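Local coordinates for protein K5 lyase (Enterobacteria phage k1-5, PDB 2X3H) that probably cleaves the K5 capsular polysaccharide of its bacterial host by an eliminative lyase reaction, as a trimeric phage tail spike, at residues A[127-132]-A[156-161]; A[120-125]-A[147-152]; A[181-186]-A[217-222]; A[82-87]-A[101-106]; A[172-177]-A[201-206]. All blocks are in the same frame, centred on the assembly; numbering follows the deposited sequence.

Interaction 1: A[127-132]-A[156-161]; sequences TGNYLV and QGQQVS
The Asn129 side chain runs alongside that of Gln158, pointing the same way, and meets that residue from CB outward. Asn129 CB lies 3.9 Å from Gln158 O. The next atom, CG, is set beside the backbone N by chi1 of -61°, and this brings the amide to the 156-161 segment. Its oxygen, OD1, takes the main chain N-H of Gln158. The bond from Gln158 N to Asn129 OD1 is 2.9 Å and almost straight (178°), although the donor is tilted out of the carbonyl plane. Asn129 OD1 also lies 3.4 Å from Gln158 CG, alongside that chain, which bends at chi2. A water gives OD1 a second proton and accepts one from Gln156 NE2. The last atom, ND2, has a weak link to another water, also weakly held by Gln158 NE2. Gln158 OE1 bonds Phe183 N on the following coil. Strands 131-134 and 160-163 are neighbours in a parallel sheet, successive rungs of a parallel beta-helix. Just before they pair, Tyr130 N bonds Gln158 O (3.0 Å). The ladder follows, from Leu131 N to Gln159 O (3.0 Å) and from Ser161 N to Leu131 O (2.9 Å). Leu131 CD1 meets Val160 CG2 at 4.1 Å on one face of the pair. Val132 CG2 and Ser161 CB lie 4.2 Å apart on the other. One more water spans Leu131 O, Gln158 O and Ser161 OG.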
# COMPACT_ATOMS: atom_id res chain seq x y z
N THR A 127 39.54 -13.32 -12.68
CA THR A 127 38.60 -14.31 -12.16
C THR A 127 38.56 -14.30 -10.64
O THR A 127 39.45 -13.73 -9.99
CB THR A 127 38.96 -15.72 -12.66
OG1 THR A 127 37.91 -16.64 -12.32
CG2 THR A 127 40.28 -16.18 -12.04
N GLY A 128 37.53 -14.92 -10.07
CA GLY A 128 37.45 -15.11 -8.63
C GLY A 128 36.81 -13.95 -7.89
O GLY A 128 36.47 -12.92 -8.51
N ASN A 129 36.67 -14.11 -6.58
CA ASN A 129 36.09 -13.07 -5.72
C ASN A 129 37.01 -11.87 -5.55
O ASN A 129 38.24 -12.01 -5.62
CB ASN A 129 35.72 -13.64 -4.34
CG ASN A 129 34.69 -14.76 -4.42
OD1 ASN A 129 33.89 -14.82 -5.36
ND2 ASN A 129 34.70 -15.65 -3.42
N TYR A 130 36.41 -10.70 -5.33
CA TYR A 130 37.19 -9.48 -5.14
C TYR A 130 37.35 -9.19 -3.65
O TYR A 130 38.36 -9.61 -3.06
CB TYR A 130 36.54 -8.31 -5.89
CG TYR A 130 37.36 -7.04 -6.00
CD1 TYR A 130 38.69 -6.99 -5.56
CD2 TYR A 130 36.82 -5.90 -6.60
CE1 TYR A 130 39.44 -5.82 -5.67
CE2 TYR A 130 37.56 -4.74 -6.72
CZ TYR A 130 38.86 -4.70 -6.26
OH TYR A 130 39.58 -3.53 -6.40
N LEU A 131 36.37 -8.53 -3.04
CA LEU A 131 36.47 -8.11 -1.64
C LEU A 131 35.66 -9.08 -0.79
O LEU A 131 34.48 -9.30 -1.04
CB LEU A 131 35.95 -6.67 -1.48
CG LEU A 131 36.65 -5.60 -2.32
CD1 LEU A 131 36.00 -4.23 -2.14
CD2 LEU A 131 38.14 -5.55 -1.99
N VAL A 132 36.31 -9.67 0.21
CA VAL A 132 35.62 -10.60 1.10
C VAL A 132 35.79 -10.16 2.55
O VAL A 132 36.91 -10.13 3.09
CB VAL A 132 36.11 -12.06 0.93
CG1 VAL A 132 35.38 -12.97 1.90
CG2 VAL A 132 35.89 -12.52 -0.51
N GLN A 156 33.26 -16.86 -12.96
CA GLN A 156 32.65 -16.84 -11.62
C GLN A 156 33.36 -15.89 -10.66
O GLN A 156 34.59 -15.83 -10.60
CB GLN A 156 32.65 -18.26 -11.02
CG GLN A 156 32.27 -18.35 -9.55
CD GLN A 156 30.80 -18.03 -9.29
OE1 GLN A 156 29.92 -18.38 -10.07
NE2 GLN A 156 30.54 -17.36 -8.16
N GLY A 157 32.58 -15.13 -9.89
CA GLY A 157 33.15 -14.26 -8.88
C GLY A 157 32.13 -13.29 -8.29
O GLY A 157 31.31 -12.74 -9.04
N GLN A 158 32.17 -13.12 -6.97
CA GLN A 158 31.39 -12.08 -6.27
C GLN A 158 32.23 -10.82 -6.21
O GLN A 158 33.44 -10.88 -5.99
CB GLN A 158 31.06 -12.46 -4.81
CG GLN A 158 30.73 -13.92 -4.46
CD GLN A 158 29.68 -14.57 -5.33
OE1 GLN A 158 28.94 -13.91 -6.06
NE2 GLN A 158 29.59 -15.89 -5.23
N GLN A 159 31.60 -9.65 -6.35
CA GLN A 159 32.34 -8.40 -6.21
C GLN A 159 32.62 -8.06 -4.74
O GLN A 159 33.77 -7.89 -4.34
CB GLN A 159 31.64 -7.24 -6.92
CG GLN A 159 31.50 -7.40 -8.43
CD GLN A 159 30.92 -6.16 -9.08
OE1 GLN A 159 29.71 -5.91 -9.01
NE2 GLN A 159 31.77 -5.36 -9.72
N VAL A 160 31.57 -7.95 -3.93
CA VAL A 160 31.72 -7.75 -2.49
C VAL A 160 30.94 -8.81 -1.73
O VAL A 160 29.73 -8.97 -1.95
CB VAL A 160 31.20 -6.36 -2.05
CG1 VAL A 160 31.22 -6.23 -0.53
CG2 VAL A 160 32.04 -5.25 -2.67
N SER A 161 31.63 -9.53 -0.86
CA SER A 161 31.02 -10.57 -0.02
C SER A 161 31.05 -10.17 1.44
O SER A 161 32.10 -9.77 1.97
CB SER A 161 31.77 -11.91 -0.17
OG SER A 161 31.78 -12.36 -1.51
O HOH W 1 34.44 -10.98 -8.68
O HOH W 2 31.75 -17.45 -3.09
O HOH W 3 32.85 -17.14 -6.40
O HOH W 4 33.79 -11.23 -3.07

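Interaction 2: A[120-125]-A[147-152]; sequences VLSHRS and ESNKAT
Ser122 and Glu147 form a parallel bridge between strands 119-123 and 144-147, and two backbone bonds fix the register. Glu147 N gives its proton to Leu121 O at 2.8 Å. His123 N gives its own to Glu147 O at 3.0 Å, and both bonds are nearly straight. After this the segment 147-152 parts from strand 119-123, and side chains and waters take over. Ser148 O is satisfied by Asn177 ND2. The Asn149 side chain points at the other segment, with CG beside the backbone N (chi1 -74°). Asn149 ND2 donates to His123 O at 2.8 Å, with the donor tilted from the carbonyl plane. Asn149 ND2 also has a weak bond to Ser122 OG at 3.1 Å, so a carbonyl and, more loosely, a hydroxyl grip the amide. Asn149 N is satisfied by a water at 2.9 Å. That water donates to Ser125 O, so it bridges the segments where the strands no longer pair. A second water joins His123 ND1 and Ser148 OG, at 2.9 Å from each atom. Val120 CG1 lies 3.9 Å from Glu147 OE1, a van der Waals touch of methyl on carboxylate oxygen. Lys150 turns away, and its NZ bonds the carbonyls of Gly157, Thr155 and Lys179. Strand 119-123 also bonds strand 99-103 and so lies between parallel neighbours, typical of stacked coils in a parallel beta-helix with a loop leaving after the strand.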
# COMPACT_ATOMS: atom_id res chain seq x y z
N VAL A 120 37.57 4.47 -6.98
CA VAL A 120 37.16 3.29 -7.73
C VAL A 120 38.07 2.13 -7.35
O VAL A 120 39.28 2.23 -7.49
CB VAL A 120 37.27 3.50 -9.25
CG1 VAL A 120 36.83 2.24 -10.01
CG2 VAL A 120 36.46 4.72 -9.67
N LEU A 121 37.49 1.03 -6.85
CA LEU A 121 38.26 -0.17 -6.59
C LEU A 121 38.16 -1.06 -7.82
O LEU A 121 37.10 -1.61 -8.12
CB LEU A 121 37.74 -0.90 -5.35
CG LEU A 121 37.97 -0.15 -4.04
CD1 LEU A 121 37.39 -0.91 -2.85
CD2 LEU A 121 39.47 0.08 -3.83
N SER A 122 39.26 -1.16 -8.56
CA SER A 122 39.24 -1.88 -9.83
C SER A 122 39.92 -3.25 -9.73
O SER A 122 41.15 -3.33 -9.57
CB SER A 122 39.91 -1.04 -10.92
OG SER A 122 39.95 -1.74 -12.15
N HIS A 123 39.12 -4.30 -9.82
CA HIS A 123 39.62 -5.66 -9.67
C HIS A 123 40.68 -5.97 -10.73
O HIS A 123 40.43 -5.88 -11.93
CB HIS A 123 38.47 -6.67 -9.75
CG HIS A 123 38.78 -8.01 -9.16
ND1 HIS A 123 38.01 -9.13 -9.40
CD2 HIS A 123 39.77 -8.42 -8.32
CE1 HIS A 123 38.51 -10.17 -8.75
NE2 HIS A 123 39.57 -9.76 -8.08
N ARG A 124 41.87 -6.34 -10.24
CA ARG A 124 43.05 -6.57 -11.09
C ARG A 124 43.10 -7.99 -11.65
O ARG A 124 43.73 -8.24 -12.68
CB ARG A 124 44.30 -6.28 -10.25
CG ARG A 124 45.61 -6.23 -11.02
CD ARG A 124 46.76 -6.04 -10.05
NE ARG A 124 48.06 -6.02 -10.74
CZ ARG A 124 48.56 -4.93 -11.32
NH1 ARG A 124 47.87 -3.80 -11.31
NH2 ARG A 124 49.74 -4.98 -11.92
N SER A 125 42.43 -8.93 -10.97
CA SER A 125 42.38 -10.32 -11.41
C SER A 125 41.27 -10.49 -12.43
O SER A 125 40.32 -9.71 -12.45
CB SER A 125 42.13 -11.25 -10.22
OG SER A 125 42.97 -10.92 -9.14
N GLU A 147 34.60 -1.96 -9.42
CA GLU A 147 34.63 -2.34 -10.82
C GLU A 147 35.20 -3.74 -11.00
O GLU A 147 36.24 -4.08 -10.44
CB GLU A 147 35.49 -1.35 -11.62
CG GLU A 147 35.55 -1.68 -13.09
CD GLU A 147 36.29 -0.65 -13.93
OE1 GLU A 147 36.75 0.38 -13.39
OE2 GLU A 147 36.41 -0.89 -15.16
N SER A 148 34.52 -4.54 -11.80
CA SER A 148 35.01 -5.88 -12.10
C SER A 148 35.77 -5.87 -13.44
O SER A 148 35.61 -4.93 -14.23
CB SER A 148 33.83 -6.87 -12.09
OG SER A 148 34.22 -8.19 -12.39
N ASN A 149 36.59 -6.90 -13.67
CA ASN A 149 37.35 -7.02 -14.93
C ASN A 149 37.50 -8.49 -15.32
O ASN A 149 38.62 -8.97 -15.54
CB ASN A 149 38.73 -6.38 -14.79
CG ASN A 149 38.67 -4.87 -14.80
OD1 ASN A 149 38.32 -4.26 -15.82
ND2 ASN A 149 39.01 -4.26 -13.67
N LYS A 150 36.38 -9.20 -15.38
CA LYS A 150 36.37 -10.64 -15.60
C LYS A 150 36.81 -11.00 -17.03
O LYS A 150 36.53 -10.26 -17.97
CB LYS A 150 34.98 -11.21 -15.32
CG LYS A 150 34.66 -11.31 -13.83
CD LYS A 150 33.27 -11.89 -13.59
CE LYS A 150 33.04 -12.15 -12.11
NZ LYS A 150 31.63 -12.65 -11.89
N ALA A 151 37.51 -12.12 -17.17
CA ALA A 151 37.97 -12.58 -18.50
C ALA A 151 36.85 -12.93 -19.48
O ALA A 151 36.96 -12.66 -20.68
CB ALA A 151 38.92 -13.77 -18.35
N THR A 152 35.78 -13.55 -18.99
CA THR A 152 34.72 -14.02 -19.87
C THR A 152 33.34 -13.75 -19.29
O THR A 152 33.20 -13.47 -18.10
CB THR A 152 34.80 -15.55 -20.11
OG1 THR A 152 34.22 -16.24 -19.00
CG2 THR A 152 36.24 -16.02 -20.29
O HOH W 5 35.20 -8.59 -9.66
O HOH W 6 37.54 -9.34 -12.32

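Interaction 3: A[181-186]-A[217-222]; sequences TGFSLI and CVLADS
Leu219 lies against the Phe183 ring on one side and against Ile186 on another. Its CG is anti to the backbone N (chi1 163°); with CD1 turned aside (chi2 59°), the other methyl, CD2, lies over the ring. Leu219 CD2 sits 3.8 Å from the Phe183 ring centroid, only 16° off the ring normal, which makes a CH-pi contact over the face. CB of Leu219 meets the same face near its rim, 3.6 Å from Phe183 CD1. The Ile186 chain is fully extended, both torsions anti. It runs side by side with Leu219, and Ile186 CD1 reaches Leu219 CD2 at 3.6 Å. One methyl group is therefore shared by an aromatic face and an aliphatic tip. The backbones hold the register as parallel rungs of the beta-helix. Leu185 N bonds Cys217 O at 2.9 Å, and Leu219 N bonds Leu185 O at 2.8 Å. Leu185 and Val218 point to the other face of the sheet. The chain turns corners at Ser184-Leu185 and at Cys217. Ser184 OG bonds Tyr236 OH and Gln159 OE1. Across this contact the bonding is confined to the main chain, while side chains meet mainly by apolar and CH-pi packing.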
# COMPACT_ATOMS: atom_id res chain seq x y z
N THR A 181 29.04 -15.14 -13.73
CA THR A 181 28.21 -15.67 -12.68
C THR A 181 28.68 -15.17 -11.32
O THR A 181 29.87 -14.90 -11.10
CB THR A 181 28.14 -17.20 -12.71
OG1 THR A 181 29.47 -17.74 -12.57
CG2 THR A 181 27.55 -17.65 -14.04
N GLY A 182 27.71 -15.02 -10.41
CA GLY A 182 27.95 -14.46 -9.10
C GLY A 182 27.14 -13.19 -8.92
O GLY A 182 26.29 -12.86 -9.76
N PHE A 183 27.45 -12.46 -7.86
CA PHE A 183 26.68 -11.29 -7.43
C PHE A 183 27.55 -10.07 -7.19
O PHE A 183 28.73 -10.18 -6.84
CB PHE A 183 25.91 -11.63 -6.16
CG PHE A 183 24.91 -12.73 -6.35
CD1 PHE A 183 23.58 -12.43 -6.61
CD2 PHE A 183 25.30 -14.06 -6.30
CE1 PHE A 183 22.65 -13.43 -6.82
CE2 PHE A 183 24.36 -15.07 -6.51
CZ PHE A 183 23.04 -14.75 -6.77
N SER A 184 26.95 -8.89 -7.36
CA SER A 184 27.65 -7.66 -7.03
C SER A 184 27.86 -7.54 -5.53
O SER A 184 28.96 -7.26 -5.07
CB SER A 184 26.89 -6.44 -7.57
OG SER A 184 26.93 -6.45 -8.99
N LEU A 185 26.80 -7.76 -4.76
CA LEU A 185 26.88 -7.70 -3.31
C LEU A 185 26.14 -8.90 -2.74
O LEU A 185 24.95 -9.07 -2.99
CB LEU A 185 26.25 -6.39 -2.81
CG LEU A 185 26.16 -6.21 -1.28
CD1 LEU A 185 27.52 -6.22 -0.61
CD2 LEU A 185 25.42 -4.91 -0.96
N ILE A 186 26.84 -9.73 -1.97
CA ILE A 186 26.22 -10.93 -1.41
C ILE A 186 26.53 -11.01 0.08
O ILE A 186 27.67 -10.85 0.48
CB ILE A 186 26.69 -12.23 -2.13
CG1 ILE A 186 26.11 -13.47 -1.45
CG2 ILE A 186 28.22 -12.32 -2.16
CD1 ILE A 186 26.53 -14.78 -2.06
N CYS A 217 22.28 -8.75 -8.62
CA CYS A 217 22.90 -7.56 -8.07
C CYS A 217 23.13 -7.74 -6.58
O CYS A 217 24.25 -7.95 -6.14
CB CYS A 217 22.06 -6.32 -8.37
SG CYS A 217 22.86 -4.79 -7.88
N VAL A 218 22.06 -7.69 -5.79
CA VAL A 218 22.18 -7.85 -4.34
C VAL A 218 21.56 -9.18 -3.96
O VAL A 218 20.45 -9.47 -4.37
CB VAL A 218 21.39 -6.76 -3.58
CG1 VAL A 218 21.38 -7.00 -2.05
CG2 VAL A 218 21.93 -5.37 -3.90
N LEU A 219 22.27 -9.96 -3.15
CA LEU A 219 21.73 -11.21 -2.62
C LEU A 219 21.87 -11.22 -1.10
O LEU A 219 22.99 -11.06 -0.59
CB LEU A 219 22.47 -12.42 -3.20
CG LEU A 219 22.27 -13.72 -2.41
CD1 LEU A 219 20.79 -14.09 -2.36
CD2 LEU A 219 23.08 -14.85 -3.03
N ALA A 220 20.75 -11.37 -0.40
CA ALA A 220 20.76 -11.57 1.06
C ALA A 220 20.36 -13.02 1.33
O ALA A 220 19.17 -13.37 1.28
CB ALA A 220 19.82 -10.60 1.76
N ASP A 221 21.36 -13.86 1.58
CA ASP A 221 21.13 -15.28 1.83
C ASP A 221 20.95 -15.51 3.32
O ASP A 221 21.90 -15.37 4.09
CB ASP A 221 22.31 -16.10 1.31
CG ASP A 221 22.13 -17.60 1.50
OD1 ASP A 221 21.25 -18.02 2.28
OD2 ASP A 221 22.88 -18.38 0.86
N SER A 222 19.71 -15.82 3.71
CA SER A 222 19.41 -16.21 5.08
C SER A 222 19.63 -15.09 6.12
O SER A 222 19.89 -15.36 7.29
CB SER A 222 20.17 -17.49 5.46
OG SER A 222 19.85 -18.54 4.54

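Interaction 4: A[82-87]-A[101-106]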
# COMPACT_ATOMS: atom_id res chain seq x y z
N GLU A 82 48.62 -4.59 -1.90
CA GLU A 82 49.27 -4.66 -0.60
C GLU A 82 48.83 -3.56 0.36
O GLU A 82 48.46 -3.82 1.52
CB GLU A 82 50.79 -4.61 -0.77
CG GLU A 82 51.45 -5.96 -0.91
CD GLU A 82 51.90 -6.54 0.43
OE1 GLU A 82 51.49 -5.99 1.48
OE2 GLU A 82 52.66 -7.54 0.42
N VAL A 83 48.89 -2.33 -0.12
CA VAL A 83 48.56 -1.16 0.69
C VAL A 83 47.08 -1.14 1.08
O VAL A 83 46.73 -0.84 2.22
CB VAL A 83 48.91 0.13 -0.07
CG1 VAL A 83 48.40 1.33 0.67
CG2 VAL A 83 50.43 0.22 -0.27
N ILE A 84 46.22 -1.49 0.13
CA ILE A 84 44.78 -1.48 0.39
C ILE A 84 44.40 -2.59 1.37
O ILE A 84 43.60 -2.37 2.28
CB ILE A 84 43.97 -1.54 -0.93
CG1 ILE A 84 44.18 -0.23 -1.69
CG2 ILE A 84 42.49 -1.79 -0.67
CD1 ILE A 84 43.42 -0.14 -2.97
N ALA A 85 44.98 -3.77 1.19
CA ALA A 85 44.72 -4.88 2.11
C ALA A 85 45.12 -4.50 3.53
O ALA A 85 44.39 -4.74 4.50
CB ALA A 85 45.46 -6.14 1.65
N ALA A 86 46.29 -3.89 3.67
CA ALA A 86 46.78 -3.46 4.97
C ALA A 86 45.82 -2.47 5.63
O ALA A 86 45.50 -2.59 6.82
CB ALA A 86 48.17 -2.84 4.85
N SER A 87 45.35 -1.49 4.86
CA SER A 87 44.41 -0.50 5.38
C SER A 87 43.11 -1.15 5.83
O SER A 87 42.61 -0.86 6.91
CB SER A 87 44.09 0.57 4.34
OG SER A 87 45.22 1.40 4.10
N PHE A 101 42.02 2.31 -8.23
CA PHE A 101 42.99 1.53 -7.47
C PHE A 101 42.96 0.09 -7.90
O PHE A 101 42.07 -0.68 -7.52
CB PHE A 101 42.74 1.69 -5.97
CG PHE A 101 42.86 3.11 -5.50
CD1 PHE A 101 41.80 4.01 -5.64
CD2 PHE A 101 44.05 3.56 -4.94
CE1 PHE A 101 41.92 5.32 -5.22
CE2 PHE A 101 44.18 4.86 -4.50
CZ PHE A 101 43.12 5.75 -4.64
N SER A 102 43.92 -0.27 -8.74
CA SER A 102 44.03 -1.62 -9.25
C SER A 102 44.42 -2.55 -8.12
O SER A 102 45.45 -2.34 -7.47
CB SER A 102 45.08 -1.68 -10.37
OG SER A 102 45.16 -2.99 -10.89
N SER A 103 43.62 -3.59 -7.88
CA SER A 103 43.84 -4.45 -6.73
C SER A 103 43.23 -5.84 -6.93
O SER A 103 42.12 -5.97 -7.46
CB SER A 103 43.33 -3.79 -5.43
OG SER A 103 42.09 -3.13 -5.65
N SER A 104 43.97 -6.86 -6.52
CA SER A 104 43.52 -8.24 -6.60
C SER A 104 42.61 -8.54 -5.41
O SER A 104 42.22 -7.63 -4.68
CB SER A 104 44.72 -9.19 -6.60
OG SER A 104 45.67 -8.78 -7.57
N GLY A 105 42.30 -9.82 -5.21
CA GLY A 105 41.40 -10.23 -4.13
C GLY A 105 41.92 -9.83 -2.76
O GLY A 105 43.13 -9.89 -2.51
N ILE A 106 41.02 -9.43 -1.88
CA ILE A 106 41.38 -9.00 -0.53
C ILE A 106 40.40 -9.58 0.47
O ILE A 106 39.20 -9.65 0.20
CB ILE A 106 41.37 -7.47 -0.39
CG1 ILE A 106 42.44 -6.84 -1.30
CG2 ILE A 106 41.54 -7.04 1.09
CD1 ILE A 106 42.30 -5.37 -1.49
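Ile84 is the main bump here, and it projects from helix 81-88 toward the 101-106 segment. Its two branches part to meet different residues. The longer branch runs out straight (chi2 -178°), and Ile84 CD1 touches Phe101 CB at 3.6 Å. The phenyl ring itself is barely touched, since Phe101 CG is 4.2 Å from Ile84 CD1. Ile84 CD1 also comes within 4.2 Å of Ser103 OG. The shorter branch, Ile84 CG2, meets Ile106 CD1 at 3.7 Å. Ile84 thus fits into the hollow between Phe101, Ser103 and Ile106. It crosses both Phe101 and Ile106 at about a right angle.

Ile106 returns the fit with a bump of its own. Ile106 CG2 presses on the next helix residue, 4.0 Å from Ala85 CA and 4.1 Å from Ala85 CB. The small methyl of Ala85 lets the helix backbone come close, and the CA atoms of Ala85 and Ile106 are the nearest pair of the two segments. Of Ile106, CD1 meets Ile84 and CG2 meets Ala85. Strand 99-103 pairs with strand 119-123, and strand 106-108 is the outermost strand of its parallel sheet within this chain. The helix packs over these early strands, consistent with a cap on the N-terminal end of the beta-helix. Ser103 OG is bonded to Tyr130 OH on the next coil, and Ser104 N to Thr81 OG1 of the helix. Between the two segments themselves, what meets is hydrocarbon apart from the Ser103 hydroxyl, so they are joined by shape and burial of apolar surface.

Interaction 5: A[172-177]-A[201-206]; sequences DVNFSN and GIRGSY
This is a pair of parallel strands on successive coils of the beta-helix, and one face of the pair looks to a second subunit. The axes of strands 173-176 and 202-206 come within 4.7 Å, with their directions 5° from parallel. Arg203 N bonds Val173 O at 3.1 Å, and Phe175 N bonds Arg203 O at 2.8 Å. Ser205 N bonds Phe175 O and continues the ladder. On the inner face, Ile202 CG2 lies in the plane of the Phe175 ring at its edge, 3.8 Å from Phe175 CE1. Val173 CG1 sits over one ring face. Gly204 pairs with Phe175 and puts no side chain beside it. On the other face, Asn174 and Arg203 lie side by side. Both have CG beside the backbone N, and the Arg203 chain then runs extended as far as NE. Arg203 NH1 donates to Asn174 OD1 at 2.9 Å (159°), with the oxygen in the guanidinium plane. Asn174 OD1 also rests 3.3 Å from Arg203 CB, so the amide oxygen lies along the aliphatic stem. Arg203 NE bonds Gly196 O of the second subunit, and Arg203 NH2 bonds Thr169 OG1 of that subunit. Asn174 thus holds one arm of a guanidinium whose other nitrogens reach a neighbouring chain, which probably helps to orient it at the trimer interface.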
# COMPACT_ATOMS: atom_id res chain seq x y z
N ASP A 172 25.34 3.85 -0.86
CA ASP A 172 25.80 4.65 -1.98
C ASP A 172 27.03 4.04 -2.64
O ASP A 172 28.06 4.71 -2.82
CB ASP A 172 26.05 6.07 -1.51
CG ASP A 172 24.76 6.76 -1.15
OD1 ASP A 172 23.81 6.69 -1.95
OD2 ASP A 172 24.68 7.34 -0.05
N VAL A 173 26.89 2.77 -3.00
CA VAL A 173 27.91 2.04 -3.74
C VAL A 173 27.47 1.75 -5.16
O VAL A 173 26.34 1.29 -5.39
CB VAL A 173 28.29 0.72 -3.03
CG1 VAL A 173 29.37 -0.04 -3.84
CG2 VAL A 173 28.81 1.01 -1.63
N ASN A 174 28.36 2.02 -6.11
CA ASN A 174 28.12 1.71 -7.53
C ASN A 174 28.96 0.53 -7.99
O ASN A 174 30.18 0.55 -7.85
CB ASN A 174 28.43 2.93 -8.40
CG ASN A 174 27.62 4.14 -8.01
OD1 ASN A 174 26.40 4.06 -7.85
ND2 ASN A 174 28.29 5.29 -7.85
N PHE A 175 28.30 -0.47 -8.55
CA PHE A 175 28.98 -1.66 -9.05
C PHE A 175 29.02 -1.59 -10.57
O PHE A 175 27.97 -1.50 -11.22
CB PHE A 175 28.26 -2.93 -8.59
CG PHE A 175 28.35 -3.15 -7.10
CD1 PHE A 175 27.31 -2.76 -6.26
CD2 PHE A 175 29.48 -3.73 -6.53
CE1 PHE A 175 27.38 -2.94 -4.88
CE2 PHE A 175 29.57 -3.93 -5.15
CZ PHE A 175 28.52 -3.53 -4.31
N SER A 176 30.22 -1.64 -11.14
CA SER A 176 30.37 -1.43 -12.58
C SER A 176 31.06 -2.60 -13.28
O SER A 176 31.78 -3.38 -12.63
CB SER A 176 31.17 -0.15 -12.83
OG SER A 176 32.44 -0.21 -12.21
N ASN A 177 30.81 -2.71 -14.59
CA ASN A 177 31.39 -3.73 -15.44
C ASN A 177 31.12 -5.14 -14.92
O ASN A 177 31.97 -6.02 -14.96
CB ASN A 177 32.89 -3.50 -15.61
CG ASN A 177 33.42 -4.03 -16.92
OD1 ASN A 177 32.71 -4.02 -17.94
ND2 ASN A 177 34.67 -4.51 -16.92
N GLY A 201 20.94 2.48 -1.47
CA GLY A 201 21.54 3.31 -2.50
C GLY A 201 22.57 2.54 -3.29
O GLY A 201 23.74 2.90 -3.32
N ILE A 202 22.12 1.46 -3.93
CA ILE A 202 23.03 0.61 -4.68
C ILE A 202 22.71 0.69 -6.16
O ILE A 202 21.55 0.57 -6.54
CB ILE A 202 22.85 -0.85 -4.27
CG1 ILE A 202 23.06 -1.03 -2.77
CG2 ILE A 202 23.75 -1.76 -5.08
CD1 ILE A 202 24.42 -0.55 -2.24
N ARG A 203 23.74 0.90 -6.97
CA ARG A 203 23.61 0.78 -8.44
C ARG A 203 24.41 -0.41 -8.94
O ARG A 203 25.50 -0.67 -8.44
CB ARG A 203 24.13 2.03 -9.15
CG ARG A 203 23.30 3.30 -8.90
CD ARG A 203 23.68 4.40 -9.90
NE ARG A 203 23.02 5.69 -9.63
CZ ARG A 203 23.47 6.59 -8.77
NH1 ARG A 203 24.57 6.35 -8.05
NH2 ARG A 203 22.82 7.75 -8.60
N GLY A 204 23.87 -1.12 -9.92
CA GLY A 204 24.57 -2.24 -10.56
C GLY A 204 24.31 -2.20 -12.05
O GLY A 204 23.17 -1.99 -12.47
N SER A 205 25.36 -2.38 -12.85
CA SER A 205 25.23 -2.42 -14.30
C SER A 205 25.88 -3.69 -14.86
O SER A 205 27.11 -3.82 -14.86
CB SER A 205 25.88 -1.19 -14.93
OG SER A 205 25.71 -1.20 -16.34
N TYR A 206 25.05 -4.62 -15.31
CA TYR A 206 25.50 -5.91 -15.80
C TYR A 206 25.60 -5.89 -17.33
O TYR A 206 24.85 -5.16 -17.99
CB TYR A 206 24.52 -6.99 -15.35
CG TYR A 206 24.95 -8.42 -15.58
CD1 TYR A 206 24.53 -9.12 -16.71
CD2 TYR A 206 25.73 -9.10 -14.64
CE1 TYR A 206 24.91 -10.43 -16.93
CE2 TYR A 206 26.12 -10.41 -14.85
CZ TYR A 206 25.69 -11.08 -16.00
OH TYR A 206 26.06 -12.40 -16.21
O HOH W 7 24.86 4.29 -5.50
O HOH W 8 26.79 8.34 -7.37

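The five contacts climb the first coils of the beta-helix from its N-terminal end. Interaction 4 sets the helix against the early strands. Its Ser103 O takes Arg124 N of interaction 2 at 2.8 Å, and its Ile106 O takes Val132 N of interaction 1 at 2.9 Å. Interactions 1 and 2 are 9 Å apart between centres, and the rings of Tyr130 and His123 stack between them. Interaction 2 passes to interaction 5 through Ser148 N and Ser176 O, 3.1 Å apart. Phe175 of interaction 5 packs on Val160 of interaction 1 and Leu185 of interaction 3. Interactions 3 and 4 do not touch; their centres are 22 Å apart.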